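Local coordinates for protein Cas13d (uncultured Ruminococcus sp, PDB 6IV9) that binds a CRISPR RNA and, through two HEPN domains, governs maturation of that guide and cleavage of target RNA, at residues V65-M70 against E140-R145; K69-S74 against E84-N89; D147-K152 against N794-K799. The protein carries 2 engineered substitutions. One frame throughout, in Å; residues are numbered along the deposited sequence.

Contact 1. Residues V65-M70 against E140-R145; sequences VSENKM and ESSPVR. With MG (magnesium ion), chain C; nucleotides of chain B.
Ser66, whose carbonyl O faces Val144 CG2 across the contact, turns its OG back into its own segment to accept the N-H of Lys69, with OG 3.0 Å from Lys69 N, and, weakly, that of Asn68, an ST motif in the turn between strands 60-65 and 69-75. In the facing loop Ser142 OG accepts from Val144 N at 2.9 Å, an ST turn. No hydrogen bond crosses between the segments. Instead the chi2 bend of Glu67 (67°) brings CD against Pro143, and OE1 lies 3.1 Å from Pro143 CD. Val65 CG1 meets Val144 CG2 at 4.1 Å. Beyond them, Glu140 O binds the magnesium ion at 2.2 Å, beside the backbone O of Arg137 and four waters. The Arg145 guanidinium lies with one face on C24 of chain B; at its edge, NH2 donates to OP1 of U25 and NH1 to O2' of G22, both of chain B. Packing, part apolar and part carboxylate against proline ring, thus joins the turn to a loop that offers Glu140 O to the metal and Arg145 to the RNA.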
loop_
_atom_site.group_PDB
_atom_site.type_symbol
_atom_site.label_atom_id
_atom_site.label_comp_id
_atom_site.label_asym_id
_atom_site.label_seq_id
_atom_site.Cartn_x
_atom_site.Cartn_y
_atom_site.Cartn_z
ATOM N N VAL A 65 -5.476 25.779 -17.062
ATOM C CA VAL A 65 -6.295 26.487 -18.071
ATOM C C VAL A 65 -7.596 26.983 -17.458
ATOM O O VAL A 65 -8.246 26.250 -16.748
ATOM C CB VAL A 65 -6.576 25.631 -19.320
ATOM C CG1 VAL A 65 -7.334 26.413 -20.364
ATOM C CG2 VAL A 65 -5.328 25.018 -19.923
ATOM N N SER A 66 -7.878 28.242 -17.725
ATOM C CA SER A 66 -9.171 28.881 -17.401
ATOM C C SER A 66 -9.813 29.296 -18.733
ATOM O O SER A 66 -9.213 29.089 -19.800
ATOM C CB SER A 66 -9.020 30.041 -16.494
ATOM O OG SER A 66 -8.710 31.183 -17.253
ATOM N N GLU A 67 -11.007 29.851 -18.684
ATOM C CA GLU A 67 -11.612 30.204 -19.982
ATOM C C GLU A 67 -10.738 31.255 -20.672
ATOM O O GLU A 67 -10.455 31.088 -21.828
ATOM C CB GLU A 67 -13.067 30.630 -19.790
ATOM C CG GLU A 67 -13.797 30.888 -21.087
ATOM C CD GLU A 67 -14.022 29.647 -21.930
ATOM O OE1 GLU A 67 -13.401 28.621 -21.625
ATOM O OE2 GLU A 67 -14.798 29.715 -22.893
ATOM N N ASN A 68 -10.270 32.267 -19.965
ATOM C CA ASN A 68 -9.561 33.336 -20.706
ATOM C C ASN A 68 -8.037 33.279 -20.554
ATOM O O ASN A 68 -7.370 33.879 -21.367
ATOM C CB ASN A 68 -10.162 34.698 -20.358
ATOM C CG ASN A 68 -11.629 34.787 -20.722
ATOM O OD1 ASN A 68 -12.483 34.897 -19.858
ATOM N ND2 ASN A 68 -11.936 34.713 -22.002
ATOM N N LYS A 69 -7.519 32.519 -19.601
ATOM C CA LYS A 69 -6.066 32.557 -19.338
ATOM C C LYS A 69 -5.472 31.173 -19.116
ATOM O O LYS A 69 -6.219 30.258 -18.878
ATOM C CB LYS A 69 -5.842 33.267 -18.012
ATOM C CG LYS A 69 -6.399 34.669 -17.921
ATOM C CD LYS A 69 -5.863 35.561 -18.982
ATOM C CE LYS A 69 -6.349 36.982 -18.831
ATOM N NZ LYS A 69 -5.712 37.886 -19.815
ATOM N N MET A 70 -4.153 31.089 -19.233
ATOM C CA MET A 70 -3.370 29.874 -18.920
ATOM C C MET A 70 -2.338 30.302 -17.891
ATOM O O MET A 70 -1.859 31.425 -17.984
ATOM C CB MET A 70 -2.620 29.319 -20.130
ATOM C CG MET A 70 -3.493 28.669 -21.137
ATOM S SD MET A 70 -2.544 27.925 -22.441
ATOM C CE MET A 70 -1.921 29.353 -23.310
ATOM N N GLU A 140 -13.487 20.624 -30.431
ATOM C CA GLU A 140 -13.868 21.050 -29.068
ATOM C C GLU A 140 -13.918 22.573 -29.038
ATOM O O GLU A 140 -12.924 23.189 -29.308
ATOM C CB GLU A 140 -12.895 20.510 -28.028
ATOM C CG GLU A 140 -12.975 19.018 -27.869
ATOM C CD GLU A 140 -12.233 18.464 -26.672
ATOM O OE1 GLU A 140 -11.758 17.344 -26.764
ATOM O OE2 GLU A 140 -12.142 19.155 -25.664
ATOM N N SER A 141 -15.080 23.136 -28.747
ATOM C CA SER A 141 -15.226 24.607 -28.709
ATOM C C SER A 141 -14.465 25.244 -27.544
ATOM O O SER A 141 -13.901 26.291 -27.734
ATOM C CB SER A 141 -16.667 24.991 -28.707
ATOM O OG SER A 141 -17.362 24.271 -29.694
ATOM N N SER A 142 -14.514 24.639 -26.371
ATOM C CA SER A 142 -13.891 25.259 -25.182
ATOM C C SER A 142 -12.373 25.138 -25.150
ATOM O O SER A 142 -11.860 24.094 -25.439
ATOM C CB SER A 142 -14.452 24.677 -23.925
ATOM O OG SER A 142 -13.854 25.270 -22.798
ATOM N N PRO A 143 -11.661 26.157 -24.642
ATOM C CA PRO A 143 -10.236 26.072 -24.409
ATOM C C PRO A 143 -10.009 25.035 -23.302
ATOM O O PRO A 143 -8.988 24.446 -23.261
ATOM C CB PRO A 143 -9.826 27.422 -23.817
ATOM C CG PRO A 143 -10.988 28.329 -24.057
ATOM C CD PRO A 143 -12.193 27.444 -24.247
ATOM N N VAL A 144 -11.001 24.873 -22.432
ATOM C CA VAL A 144 -10.867 23.992 -21.241
ATOM C C VAL A 144 -11.203 22.545 -21.584
ATOM O O VAL A 144 -12.317 22.254 -21.908
ATOM C CB VAL A 144 -11.707 24.499 -20.058
ATOM C CG1 VAL A 144 -11.613 23.574 -18.868
ATOM C CG2 VAL A 144 -11.331 25.907 -19.657
ATOM N N ARG A 145 -10.228 21.674 -21.394
ATOM C CA ARG A 145 -10.354 20.220 -21.621
ATOM C C ARG A 145 -11.393 19.643 -20.654
ATOM O O ARG A 145 -11.492 20.124 -19.563
ATOM C CB ARG A 145 -8.983 19.620 -21.302
ATOM C CG ARG A 145 -8.818 18.135 -21.547
ATOM C CD ARG A 145 -7.366 17.764 -21.357
ATOM N NE ARG A 145 -7.230 16.460 -20.761
ATOM C CZ ARG A 145 -6.086 15.900 -20.422
ATOM N NH1 ARG A 145 -4.935 16.474 -20.723
ATOM N NH2 ARG A 145 -6.093 14.755 -19.791
HETATM MG MG MG C . -10.868 23.605 -30.114
ATOM P P C B 24 -4.689 12.964 -14.240
ATOM O OP1 C B 24 -5.344 12.061 -13.285
ATOM O OP2 C B 24 -3.952 12.539 -15.397
ATOM O "O5'" C B 24 -5.847 13.888 -14.842
ATOM C "C5'" C B 24 -7.076 14.063 -14.133
ATOM C "C4'" C B 24 -7.989 15.004 -14.877
ATOM O "O4'" C B 24 -7.463 16.355 -14.832
ATOM C "C3'" C B 24 -8.126 14.714 -16.339
ATOM O "O3'" C B 24 -9.069 13.697 -16.506
ATOM C "C2'" C B 24 -8.613 16.060 -16.871
ATOM O "O2'" C B 24 -9.994 16.251 -16.628
ATOM C "C1'" C B 24 -7.744 17.007 -16.066
ATOM N N1 C B 24 -6.459 17.402 -16.703
ATOM C C2 C B 24 -6.446 18.536 -17.536
ATOM O O2 C B 24 -7.515 19.136 -17.744
ATOM N N3 C B 24 -5.283 18.917 -18.117
ATOM C C4 C B 24 -4.146 18.261 -17.830
ATOM N N4 C B 24 -3.003 18.708 -18.359
ATOM C C5 C B 24 -4.129 17.125 -16.967
ATOM C C6 C B 24 -5.300 16.727 -16.441
ATOM P P U B 25 -8.926 12.690 -17.700
ATOM O OP1 U B 25 -8.492 13.389 -18.942
ATOM O OP2 U B 25 -10.089 11.811 -17.691
ATOM O "O5'" U B 25 -7.629 11.866 -17.367
ATOM C "C5'" U B 25 -7.719 10.757 -16.454
ATOM C "C4'" U B 25 -7.758 9.448 -17.215
ATOM O "O4'" U B 25 -6.680 9.489 -18.155
ATOM C "C3'" U B 25 -7.403 8.223 -16.362
ATOM O "O3'" U B 25 -8.515 7.646 -15.751
ATOM C "C2'" U B 25 -6.826 7.242 -17.361
ATOM O "O2'" U B 25 -7.863 6.451 -17.904
ATOM C "C1'" U B 25 -6.332 8.156 -18.492
ATOM N N1 U B 25 -4.890 8.097 -18.690
ATOM C C2 U B 25 -4.423 6.964 -19.320
ATOM O O2 U B 25 -5.137 6.026 -19.576
ATOM N N3 U B 25 -3.089 6.960 -19.578
ATOM C C4 U B 25 -2.191 7.971 -19.330
ATOM O O4 U B 25 -1.016 7.821 -19.644
ATOM C C5 U B 25 -2.742 9.101 -18.658
ATOM C C6 U B 25 -4.041 9.114 -18.349
ATOM P P G B 22 3.914 17.083 -20.576
ATOM O OP1 G B 22 4.004 18.441 -20.048
ATOM O OP2 G B 22 4.864 16.001 -20.183
ATOM O "O5'" G B 22 2.462 16.421 -20.414
ATOM C "C5'" G B 22 1.318 17.283 -20.532
ATOM C "C4'" G B 22 0.021 16.544 -20.355
ATOM O "O4'" G B 22 -0.136 15.561 -21.405
ATOM C "C3'" G B 22 -0.071 15.723 -19.083
ATOM O "O3'" G B 22 -0.574 16.598 -18.066
ATOM C "C2'" G B 22 -1.145 14.709 -19.425
ATOM O "O2'" G B 22 -2.439 15.261 -19.253
ATOM C "C1'" G B 22 -0.896 14.479 -20.930
ATOM N N9 G B 22 -0.211 13.246 -21.318
ATOM C C8 G B 22 1.141 13.031 -21.411
ATOM N N7 G B 22 1.439 11.820 -21.790
ATOM C C5 G B 22 0.211 11.214 -21.998
ATOM C C6 G B 22 -0.096 9.885 -22.368
ATOM O O6 G B 22 0.675 8.999 -22.750
ATOM N N1 G B 22 -1.469 9.650 -22.351
ATOM C C2 G B 22 -2.424 10.589 -22.036
ATOM N N2 G B 22 -3.693 10.188 -22.089
ATOM N N3 G B 22 -2.145 11.814 -21.624
ATOM C C4 G B 22 -0.814 12.061 -21.650
HETATM O O HOH W 1 -11.568 25.923 -29.796
HETATM O O HOH W 2 -10.133 23.438 -27.798
HETATM O O HOH W 3 -8.815 24.354 -30.849
HETATM O O HOH W 4 -12.199 23.470 -32.150
#

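Contact 2. Residues K69-S74 against E84-N89; sequences KMYITS and EYEVDN
Glu84 donates its N-H to Ile72 O at 2.8 Å, and its side chain, folded at chi2 (-85°), brings CD toward Ser74. The Ser74 hydroxyl then donates to the anti lone pair of Glu84 OE2, with OG 2.7 Å from that oxygen; the same carboxylate is also hydrogen-bonded to Asn104 N, Ser98 and Ser103. Tyr85 follows with a weak N-H bond to the same Ile72 O, 3.3 Å from Tyr85 N, so two residues face one: a classic beta bulge in the hairpin of strands 69-75 and 81-88, whose short segments run antiparallel at 161°. Tyr85 O accepts from Ile72 N. Glu86 lies beside Tyr71, pointing the same way, its CG 3.6 Å from Tyr71 CE2 and its carboxylate plane turned 58° from the ring. Val87 and Met70 exchange both backbone bonds as a hydrogen-bonded pair, and Val87 CG1 meets Met70 CE at 3.8 Å. Asp88 OD2 offers its anti lone pair to Lys69 NZ in a 2.7 Å salt bridge, while Asp88 OD1 accepts from Asp91 N. Asn89 rests OD1 3.2 Å from Met70 CG, and its ND2 donates to Glu67 O. An alanine in place of Lys69 would probably leave Asp88 OD2 without its cationic mate and take away the positive charge near Glu86 OE2, which lies beyond salt-bridge range. Chemistry thus divides by face: beside Tyr71 and Glu86 a salt bridge joins Lys69 to Asp88, whereas Met70, Ile72 and Val87 pack apolar groups on the other.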
loop_
_atom_site.group_PDB
_atom_site.type_symbol
_atom_site.label_atom_id
_atom_site.label_comp_id
_atom_site.label_asym_id
_atom_site.label_seq_id
_atom_site.Cartn_x
_atom_site.Cartn_y
_atom_site.Cartn_z
ATOM N N LYS A 69 -7.519 32.519 -19.601
ATOM C CA LYS A 69 -6.066 32.557 -19.338
ATOM C C LYS A 69 -5.472 31.173 -19.116
ATOM O O LYS A 69 -6.219 30.258 -18.878
ATOM C CB LYS A 69 -5.842 33.267 -18.012
ATOM C CG LYS A 69 -6.399 34.669 -17.921
ATOM C CD LYS A 69 -5.863 35.561 -18.982
ATOM C CE LYS A 69 -6.349 36.982 -18.831
ATOM N NZ LYS A 69 -5.712 37.886 -19.815
ATOM N N MET A 70 -4.153 31.089 -19.233
ATOM C CA MET A 70 -3.370 29.874 -18.920
ATOM C C MET A 70 -2.338 30.302 -17.891
ATOM O O MET A 70 -1.859 31.425 -17.984
ATOM C CB MET A 70 -2.620 29.319 -20.130
ATOM C CG MET A 70 -3.493 28.669 -21.137
ATOM S SD MET A 70 -2.544 27.925 -22.441
ATOM C CE MET A 70 -1.921 29.353 -23.310
ATOM N N TYR A 71 -2.073 29.444 -16.920
ATOM C CA TYR A 71 -1.045 29.728 -15.904
ATOM C C TYR A 71 -0.013 28.618 -16.008
ATOM O O TYR A 71 -0.376 27.484 -15.855
ATOM C CB TYR A 71 -1.664 29.819 -14.514
ATOM C CG TYR A 71 -2.765 30.836 -14.440
ATOM C CD1 TYR A 71 -4.063 30.501 -14.751
ATOM C CD2 TYR A 71 -2.490 32.140 -14.103
ATOM C CE1 TYR A 71 -5.072 31.438 -14.703
ATOM C CE2 TYR A 71 -3.485 33.093 -14.051
ATOM C CZ TYR A 71 -4.779 32.740 -14.357
ATOM O OH TYR A 71 -5.754 33.681 -14.312
ATOM N N ILE A 72 1.227 28.997 -16.228
ATOM C CA ILE A 72 2.346 28.041 -16.381
ATOM C C ILE A 72 3.107 27.976 -15.062
ATOM O O ILE A 72 3.463 29.006 -14.546
ATOM C CB ILE A 72 3.239 28.511 -17.535
ATOM C CG1 ILE A 72 2.454 28.512 -18.844
ATOM C CG2 ILE A 72 4.497 27.684 -17.614
ATOM C CD1 ILE A 72 3.265 28.806 -20.054
ATOM N N THR A 73 3.333 26.774 -14.554
ATOM C CA THR A 73 4.086 26.636 -13.295
ATOM C C THR A 73 5.348 25.816 -13.550
ATOM O O THR A 73 5.395 25.074 -14.500
ATOM C CB THR A 73 3.269 25.963 -12.187
ATOM O OG1 THR A 73 3.032 24.614 -12.562
ATOM C CG2 THR A 73 1.971 26.665 -11.869
ATOM N N SER A 74 6.341 26.021 -12.709
ATOM C CA SER A 74 7.611 25.267 -12.769
ATOM C C SER A 74 7.787 24.525 -11.447
ATOM O O SER A 74 7.052 24.766 -10.519
ATOM C CB SER A 74 8.794 26.134 -13.091
ATOM O OG SER A 74 9.114 26.990 -12.026
ATOM N N GLU A 84 4.862 30.831 -12.905
ATOM C CA GLU A 84 5.857 31.510 -13.751
ATOM C C GLU A 84 5.193 32.545 -14.647
ATOM O O GLU A 84 5.653 33.670 -14.679
ATOM C CB GLU A 84 6.555 30.479 -14.630
ATOM C CG GLU A 84 7.477 29.547 -13.869
ATOM C CD GLU A 84 8.883 30.068 -13.645
ATOM O OE1 GLU A 84 9.128 31.211 -13.961
ATOM O OE2 GLU A 84 9.706 29.322 -13.162
ATOM N N TYR A 85 4.179 32.140 -15.394
ATOM C CA TYR A 85 3.579 33.097 -16.341
ATOM C C TYR A 85 2.070 32.969 -16.415
ATOM O O TYR A 85 1.538 31.917 -16.197
ATOM C CB TYR A 85 4.083 32.818 -17.754
ATOM C CG TYR A 85 5.562 32.994 -17.928
ATOM C CD1 TYR A 85 6.422 31.948 -17.693
ATOM C CD2 TYR A 85 6.098 34.202 -18.316
ATOM C CE1 TYR A 85 7.783 32.087 -17.837
ATOM C CE2 TYR A 85 7.459 34.361 -18.471
ATOM C CZ TYR A 85 8.303 33.302 -18.218
ATOM O OH TYR A 85 9.646 33.430 -18.357
ATOM N N GLU A 86 1.440 34.082 -16.748
ATOM C CA GLU A 86 0.003 34.106 -17.060
ATOM C C GLU A 86 -0.068 34.445 -18.546
ATOM O O GLU A 86 0.590 35.376 -18.940
ATOM C CB GLU A 86 -0.713 35.151 -16.222
ATOM C CG GLU A 86 -2.156 35.303 -16.610
ATOM C CD GLU A 86 -2.801 36.433 -15.850
ATOM O OE1 GLU A 86 -2.480 36.600 -14.680
ATOM O OE2 GLU A 86 -3.590 37.135 -16.438
ATOM N N VAL A 87 -0.802 33.667 -19.323
ATOM C CA VAL A 87 -0.901 33.880 -20.790
ATOM C C VAL A 87 -2.361 34.116 -21.159
ATOM O O VAL A 87 -3.207 33.439 -20.621
ATOM C CB VAL A 87 -0.328 32.684 -21.570
ATOM C CG1 VAL A 87 -0.462 32.849 -23.066
ATOM C CG2 VAL A 87 1.099 32.381 -21.185
ATOM N N ASP A 88 -2.611 35.080 -22.033
ATOM C CA ASP A 88 -3.994 35.362 -22.474
ATOM C C ASP A 88 -4.306 34.438 -23.646
ATOM O O ASP A 88 -3.542 34.426 -24.574
ATOM C CB ASP A 88 -4.194 36.822 -22.876
ATOM C CG ASP A 88 -5.621 37.089 -23.289
ATOM O OD1 ASP A 88 -5.962 36.807 -24.430
ATOM O OD2 ASP A 88 -6.376 37.519 -22.444
ATOM N N ASN A 89 -5.397 33.692 -23.561
ATOM C CA ASN A 89 -5.769 32.727 -24.621
ATOM C C ASN A 89 -6.081 33.427 -25.944
ATOM O O ASN A 89 -5.895 32.796 -26.953
ATOM C CB ASN A 89 -6.936 31.836 -24.201
ATOM C CG ASN A 89 -6.566 30.911 -23.070
ATOM O OD1 ASN A 89 -5.404 30.615 -22.889
ATOM N ND2 ASN A 89 -7.545 30.479 -22.304
#

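Contact 3. Residues D147-K152 against N794-K799. With nucleotides of chain B.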
loop_
_atom_site.group_PDB
_atom_site.type_symbol
_atom_site.label_atom_id
_atom_site.label_comp_id
_atom_site.label_asym_id
_atom_site.label_seq_id
_atom_site.Cartn_x
_atom_site.Cartn_y
_atom_site.Cartn_z
ATOM N N ASP A 147 -13.081 15.962 -18.792
ATOM C CA ASP A 147 -12.531 14.643 -18.395
ATOM C C ASP A 147 -13.032 13.572 -19.374
ATOM O O ASP A 147 -14.049 13.778 -19.983
ATOM C CB ASP A 147 -12.781 14.333 -16.924
ATOM C CG ASP A 147 -14.248 14.150 -16.616
ATOM O OD1 ASP A 147 -15.054 14.804 -17.271
ATOM O OD2 ASP A 147 -14.557 13.359 -15.728
ATOM N N MET A 148 -12.328 12.451 -19.469
ATOM C CA MET A 148 -12.699 11.376 -20.423
ATOM C C MET A 148 -14.087 10.800 -20.100
ATOM O O MET A 148 -14.734 10.386 -20.999
ATOM C CB MET A 148 -11.643 10.266 -20.471
ATOM C CG MET A 148 -10.332 10.701 -21.078
ATOM S SD MET A 148 -10.426 11.289 -22.776
ATOM C CE MET A 148 -10.797 9.765 -23.622
ATOM N N LEU A 149 -14.446 10.697 -18.829
ATOM C CA LEU A 149 -15.759 10.142 -18.412
ATOM C C LEU A 149 -16.894 11.136 -18.669
ATOM O O LEU A 149 -18.011 10.716 -18.735
ATOM C CB LEU A 149 -15.690 9.834 -16.922
ATOM C CG LEU A 149 -15.546 8.382 -16.492
ATOM C CD1 LEU A 149 -15.106 7.454 -17.593
ATOM C CD2 LEU A 149 -14.675 8.274 -15.268
ATOM N N GLY A 150 -16.581 12.419 -18.763
ATOM C CA GLY A 150 -17.619 13.441 -18.925
ATOM C C GLY A 150 -18.299 13.773 -17.609
ATOM O O GLY A 150 -19.383 14.292 -17.646
ATOM N N LEU A 151 -17.655 13.490 -16.486
ATOM C CA LEU A 151 -18.264 13.749 -15.156
ATOM C C LEU A 151 -17.679 14.992 -14.484
ATOM O O LEU A 151 -17.999 15.223 -13.352
ATOM C CB LEU A 151 -18.047 12.512 -14.293
ATOM C CG LEU A 151 -18.758 11.273 -14.801
ATOM C CD1 LEU A 151 -18.340 10.061 -14.009
ATOM C CD2 LEU A 151 -20.256 11.470 -14.752
ATOM N N LYS A 152 -16.911 15.783 -15.209
ATOM C CA LYS A 152 -16.254 16.958 -14.593
ATOM C C LYS A 152 -17.294 17.891 -13.974
ATOM O O LYS A 152 -17.087 18.305 -12.873
ATOM C CB LYS A 152 -15.489 17.716 -15.679
ATOM C CG LYS A 152 -14.840 19.023 -15.278
ATOM C CD LYS A 152 -14.014 19.579 -16.402
ATOM C CE LYS A 152 -13.316 20.883 -16.103
ATOM N NZ LYS A 152 -14.263 21.995 -15.896
ATOM N N ASN A 794 -19.386 10.212 -22.225
ATOM C CA ASN A 794 -18.193 9.340 -22.145
ATOM C C ASN A 794 -17.393 9.411 -23.447
ATOM O O ASN A 794 -17.869 8.948 -24.447
ATOM C CB ASN A 794 -18.631 7.912 -21.839
ATOM C CG ASN A 794 -17.472 6.987 -21.596
ATOM O OD1 ASN A 794 -16.694 6.735 -22.489
ATOM N ND2 ASN A 794 -17.364 6.489 -20.389
ATOM N N LEU A 795 -16.229 10.043 -23.400
ATOM C CA LEU A 795 -15.317 10.188 -24.560
ATOM C C LEU A 795 -14.622 8.877 -24.920
ATOM O O LEU A 795 -14.278 8.728 -26.060
ATOM C CB LEU A 795 -14.299 11.301 -24.314
ATOM C CG LEU A 795 -14.876 12.636 -23.867
ATOM C CD1 LEU A 795 -13.818 13.716 -23.890
ATOM C CD2 LEU A 795 -16.069 13.026 -24.703
ATOM N N PHE A 796 -14.360 8.011 -23.948
ATOM C CA PHE A 796 -13.616 6.785 -24.310
ATOM C C PHE A 796 -14.415 5.997 -25.346
ATOM O O PHE A 796 -13.860 5.607 -26.341
ATOM C CB PHE A 796 -13.473 5.865 -23.098
ATOM C CG PHE A 796 -12.535 6.324 -22.013
ATOM C CD1 PHE A 796 -11.189 6.505 -22.262
ATOM C CD2 PHE A 796 -12.993 6.524 -20.731
ATOM C CE1 PHE A 796 -10.330 6.907 -21.258
ATOM C CE2 PHE A 796 -12.133 6.927 -19.729
ATOM C CZ PHE A 796 -10.806 7.114 -19.999
ATOM N N LEU A 797 -15.684 5.755 -25.066
ATOM C CA LEU A 797 -16.572 5.006 -25.982
ATOM C C LEU A 797 -16.897 5.794 -27.257
ATOM O O LEU A 797 -16.961 5.185 -28.297
ATOM C CB LEU A 797 -17.834 4.618 -25.215
ATOM C CG LEU A 797 -17.587 3.663 -24.056
ATOM C CD1 LEU A 797 -18.859 3.408 -23.287
ATOM C CD2 LEU A 797 -16.990 2.363 -24.549
ATOM N N LYS A 798 -17.157 7.090 -27.148
ATOM C CA LYS A 798 -17.534 7.864 -28.352
ATOM C C LYS A 798 -16.389 7.933 -29.359
ATOM O O LYS A 798 -16.634 7.726 -30.522
ATOM C CB LYS A 798 -17.971 9.275 -27.960
ATOM C CG LYS A 798 -18.632 10.078 -29.067
ATOM C CD LYS A 798 -19.814 9.367 -29.686
ATOM C CE LYS A 798 -20.532 10.170 -30.746
ATOM N NZ LYS A 798 -21.742 9.477 -31.231
ATOM N N LYS A 799 -15.190 8.245 -28.893
ATOM C CA LYS A 799 -14.000 8.429 -29.757
ATOM C C LYS A 799 -13.517 7.135 -30.401
ATOM O O LYS A 799 -12.925 7.221 -31.445
ATOM C CB LYS A 799 -12.871 9.125 -29.006
ATOM C CG LYS A 799 -13.221 10.516 -28.529
ATOM C CD LYS A 799 -12.035 11.288 -28.078
ATOM C CE LYS A 799 -12.275 12.769 -28.203
ATOM N NZ LYS A 799 -11.095 13.548 -27.796
ATOM P P U B 25 -8.926 12.690 -17.700
ATOM O OP1 U B 25 -8.492 13.389 -18.942
ATOM O OP2 U B 25 -10.089 11.811 -17.691
ATOM O "O5'" U B 25 -7.629 11.866 -17.367
ATOM C "C5'" U B 25 -7.719 10.757 -16.454
ATOM C "C4'" U B 25 -7.758 9.448 -17.215
ATOM O "O4'" U B 25 -6.680 9.489 -18.155
ATOM C "C3'" U B 25 -7.403 8.223 -16.362
ATOM O "O3'" U B 25 -8.515 7.646 -15.751
ATOM C "C2'" U B 25 -6.826 7.242 -17.361
ATOM O "O2'" U B 25 -7.863 6.451 -17.904
ATOM C "C1'" U B 25 -6.332 8.156 -18.492
ATOM N N1 U B 25 -4.890 8.097 -18.690
ATOM C C2 U B 25 -4.423 6.964 -19.320
ATOM O O2 U B 25 -5.137 6.026 -19.576
ATOM N N3 U B 25 -3.089 6.960 -19.578
ATOM C C4 U B 25 -2.191 7.971 -19.330
ATOM O O4 U B 25 -1.016 7.821 -19.644
ATOM C C5 U B 25 -2.742 9.101 -18.658
ATOM C C6 U B 25 -4.041 9.114 -18.349
ATOM P P U B 4 -7.951 6.193 -27.765
ATOM O OP1 U B 4 -9.338 6.088 -28.309
ATOM O OP2 U B 4 -6.796 5.799 -28.534
ATOM O "O5'" U B 4 -7.682 7.663 -27.266
ATOM C "C5'" U B 4 -8.701 8.392 -26.524
ATOM C "C4'" U B 4 -8.151 9.693 -26.017
ATOM O "O4'" U B 4 -7.088 9.469 -25.020
ATOM C "C3'" U B 4 -7.473 10.598 -27.052
ATOM O "O3'" U B 4 -8.404 11.364 -27.812
ATOM C "C2'" U B 4 -6.643 11.499 -26.153
ATOM O "O2'" U B 4 -7.439 12.431 -25.444
ATOM C "C1'" U B 4 -6.098 10.482 -25.150
ATOM N N1 U B 4 -4.844 9.876 -25.630
ATOM C C2 U B 4 -3.682 10.593 -25.435
ATOM O O2 U B 4 -3.662 11.710 -24.923
ATOM N N3 U B 4 -2.538 9.963 -25.856
ATOM C C4 U B 4 -2.436 8.761 -26.501
ATOM O O4 U B 4 -1.324 8.342 -26.828
ATOM C C5 U B 4 -3.680 8.078 -26.675
ATOM C C6 U B 4 -4.816 8.652 -26.255
ATOM P P G B 5 -7.979 11.868 -29.325
ATOM O OP1 G B 5 -9.220 12.386 -29.880
ATOM O OP2 G B 5 -7.222 10.850 -30.001
ATOM O "O5'" G B 5 -6.968 13.028 -28.981
ATOM C "C5'" G B 5 -7.487 14.218 -28.357
ATOM C "C4'" G B 5 -6.423 15.192 -27.991
ATOM O "O4'" G B 5 -5.438 14.619 -27.088
ATOM C "C3'" G B 5 -5.570 15.710 -29.136
ATOM O "O3'" G B 5 -6.287 16.646 -29.909
ATOM C "C2'" G B 5 -4.431 16.329 -28.353
ATOM O "O2'" G B 5 -4.773 17.557 -27.725
ATOM C "C1'" G B 5 -4.176 15.212 -27.345
ATOM N N9 G B 5 -3.246 14.187 -27.820
ATOM C C8 G B 5 -3.498 12.896 -28.192
ATOM N N7 G B 5 -2.410 12.222 -28.459
ATOM C C5 G B 5 -1.388 13.147 -28.328
ATOM C C6 G B 5 0.005 13.011 -28.551
ATOM O O6 G B 5 0.634 11.999 -28.870
ATOM N N1 G B 5 0.678 14.201 -28.312
ATOM C C2 G B 5 0.086 15.378 -27.936
ATOM N N2 G B 5 0.904 16.420 -27.744
ATOM N N3 G B 5 -1.207 15.508 -27.695
ATOM C C4 G B 5 -1.882 14.367 -27.947
#
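The N-terminal turn of helix 795-799 is met by the loop that leads into helix 152-160: Met148 O accepts the N-H of Leu795, 2.8 Å from Leu795 N and nearly along the C=O axis. One residue earlier, Asn794 occupies the N-cap, and its OD1 takes the Leu797 N-H at 2.9 Å from Leu797 N, a capping bond. Met148 carries most of the side-chain contact. Its CB sits over one face of the Phe796 ring, 3.6 Å from the ring centroid and 24° off the normal, which meets the geometry of a CH-pi contact. The chi2 bend (-60°) puts SD 5.1 Å from the Phe796 centroid, an oblique Met-aromatic contact, and chi3 turns CE to 3.9 Å from Leu795 CB. Leu149 CD1 approaches Phe796 in the ring plane, 3.7 Å from CE2. A second helix start follows in the loop: Asp147 OD1 accepts from Lys152 N, met from above the carboxylate plane, just after Leu151 at the N-cap of helix 152-160, and Asp147 OD2 is also hydrogen-bonded to Tyr174 OH. Both segments grip the RNA backbone of chain B. Met148 N donates to OP2 of U25 of chain B at 2.9 Å with an N-H...O angle of 171°, while Lys799 NZ bonds to OP1 of G5 of chain B at 3.0 Å and, weakly, to O3' of U4 of that chain.

How the contacts relate
Contacts 1 and 2 share Lys69 and Met70 of strand 69-75, their centres about 12 Å apart, and Asn89 N links them by a probable hydrogen bond to Asn68 O. Contact 2 is buried and rests on a backbone ladder and a salt bridge; contact 1, only partly buried, has no bond across it, while Glu140 O and Arg145 turn to metal and RNA. Contact 3, also buried, joins parts of the chain far apart in sequence through one backbone bond, Met148-Phe796 packing and phosphate contacts. The loop after strand 129-132 serves both contacts 1 and 3, and each presents residues to U25 of chain B. Contact 2 touches neither contact 3 nor the RNA.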